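PDB 5LPF: kallikrein-10 from Homo sapiens, which belongs to the kallikrein branch of the trypsin-like serine peptidases, probably cleaves peptide bonds, and has a tumour-suppressor role in breast and prostate cancer. Local coordinates for residues 64-69 and 109-114. Sequence-based numbering, arbitrary orientation.
Sequences GEQLRR and PRVRAL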
# COMPACT_ATOMS: atom_id res chain seq x y z
N GLY A 64 3.16 -21.63 3.51
CA GLY A 64 3.26 -20.30 2.96
C GLY A 64 4.23 -20.22 1.79
O GLY A 64 5.02 -21.13 1.54
N GLU A 65 4.16 -19.10 1.09
CA GLU A 65 5.02 -18.90 -0.06
C GLU A 65 6.44 -18.64 0.44
O GLU A 65 7.31 -19.51 0.34
CB GLU A 65 4.53 -17.73 -0.92
CG GLU A 65 4.01 -18.14 -2.29
CD GLU A 65 5.11 -18.66 -3.20
OE1 GLU A 65 6.30 -18.49 -2.87
OE2 GLU A 65 4.77 -19.26 -4.25
N GLN A 66 6.68 -17.46 1.00
CA GLN A 66 7.97 -17.14 1.59
C GLN A 66 7.74 -16.29 2.81
O GLN A 66 7.01 -15.29 2.75
CB GLN A 66 8.87 -16.40 0.61
CG GLN A 66 9.44 -17.25 -0.49
CD GLN A 66 9.82 -16.42 -1.68
OE1 GLN A 66 10.91 -15.85 -1.75
NE2 GLN A 66 8.87 -16.25 -2.58
N LEU A 67 8.37 -16.66 3.92
CA LEU A 67 8.18 -15.99 5.20
C LEU A 67 9.51 -15.38 5.57
O LEU A 67 10.53 -16.08 5.65
CB LEU A 67 7.71 -16.97 6.28
CG LEU A 67 6.52 -17.90 6.02
CD1 LEU A 67 6.36 -18.85 7.19
CD2 LEU A 67 5.23 -17.12 5.79
N ARG A 68 9.52 -14.07 5.77
CA ARG A 68 10.74 -13.36 6.13
C ARG A 68 10.48 -12.53 7.37
O ARG A 68 9.38 -12.01 7.57
CB ARG A 68 11.25 -12.44 5.00
CG ARG A 68 11.71 -13.15 3.73
CD ARG A 68 12.92 -14.04 3.96
NE ARG A 68 13.46 -14.51 2.68
CZ ARG A 68 12.97 -15.54 2.00
NH1 ARG A 68 11.93 -16.20 2.46
NH2 ARG A 68 13.53 -15.89 0.85
N ARG A 69 11.50 -12.43 8.19
CA ARG A 69 11.52 -11.52 9.32
C ARG A 69 12.13 -10.20 8.89
O ARG A 69 12.98 -10.15 8.00
CB ARG A 69 12.30 -12.12 10.48
CG ARG A 69 11.74 -13.43 10.97
CD ARG A 69 12.02 -13.56 12.44
NE ARG A 69 11.38 -12.50 13.21
CZ ARG A 69 10.54 -12.70 14.21
NH1 ARG A 69 10.00 -11.67 14.84
NH2 ARG A 69 10.24 -13.94 14.59
N PRO A 109 7.92 -15.65 -10.75
CA PRO A 109 6.57 -15.21 -11.17
C PRO A 109 5.63 -15.03 -10.00
O PRO A 109 4.82 -14.09 -9.96
CB PRO A 109 6.12 -16.35 -12.10
CG PRO A 109 6.86 -17.56 -11.58
CD PRO A 109 8.19 -17.05 -11.11
N ARG A 110 5.73 -15.95 -9.04
CA ARG A 110 4.97 -15.89 -7.80
C ARG A 110 5.25 -14.61 -7.03
O ARG A 110 4.33 -13.96 -6.51
CB ARG A 110 5.34 -17.11 -6.96
CG ARG A 110 6.72 -17.64 -7.37
CD ARG A 110 7.35 -18.54 -6.32
NE ARG A 110 8.24 -17.82 -5.41
CZ ARG A 110 9.52 -17.55 -5.67
NH1 ARG A 110 10.27 -16.91 -4.79
NH2 ARG A 110 10.06 -17.94 -6.82
N VAL A 111 6.53 -14.25 -6.90
CA VAL A 111 6.98 -13.19 -6.00
C VAL A 111 7.97 -12.31 -6.75
O VAL A 111 9.07 -12.76 -7.08
CB VAL A 111 7.61 -13.76 -4.72
CG1 VAL A 111 8.10 -12.64 -3.82
CG2 VAL A 111 6.62 -14.65 -4.00
N ARG A 112 7.60 -11.05 -6.98
CA ARG A 112 8.51 -10.06 -7.54
C ARG A 112 8.21 -8.71 -6.92
O ARG A 112 7.13 -8.48 -6.38
CB ARG A 112 8.38 -9.87 -9.06
CG ARG A 112 8.28 -11.09 -9.92
CD ARG A 112 6.98 -11.09 -10.72
NE ARG A 112 6.88 -9.93 -11.61
CZ ARG A 112 5.89 -9.75 -12.47
NH1 ARG A 112 4.91 -10.64 -12.57
NH2 ARG A 112 5.87 -8.67 -13.25
N ALA A 113 9.18 -7.81 -7.03
CA ALA A 113 8.94 -6.46 -6.58
C ALA A 113 7.97 -5.78 -7.53
O ALA A 113 7.75 -6.23 -8.66
CB ALA A 113 10.25 -5.68 -6.51
N LEU A 114 7.39 -4.68 -7.07
CA LEU A 114 6.52 -3.88 -7.93
C LEU A 114 7.30 -2.64 -8.35
O LEU A 114 8.01 -2.04 -7.54
CB LEU A 114 5.22 -3.49 -7.20
CG LEU A 114 3.95 -2.99 -7.92
CD1 LEU A 114 2.96 -2.43 -6.91
CD2 LEU A 114 4.17 -2.00 -9.05
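Glu65 OE1 receives two weak hydrogen bonds, one from Arg110 NE across the contact at 3.3 Å and one from the neighbouring Gln66 NE2 at 3.4 Å. The first belongs to a salt bridge and is bent; the second is straighter. Carboxylate and guanidinium planes are only 16° apart, and OE1 comes in at the edge of the guanidinium, near its plane. Glu65 OE2 turns instead to the aliphatic part of the arginine, 3.4 Å from Arg110 CD. A bend at chi3 (-94°) turns the guanidinium so that its edge faces the end of Gln66, whose amide plane is tilted 54° from it. Gln66 OE1 is hydrogen-bonded to the backbone N of Val106. All this sits at the outer side of the N-terminal of the two six-stranded antiparallel barrels of the chymotrypsin fold, where the start of strand 66-75 meets the loop that leads from strand 97-101 towards the second barrel. With an alanine in place of Arg110, Glu65 would probably lose its charged mate across the contact and its carboxylate would be freer to turn. Deeper in, Val111 carries CG2 beside its backbone N and up to the Gln66 amide, while its side chain also packs on Val54 of strand 51-54 and Leu33 of strand 26-35.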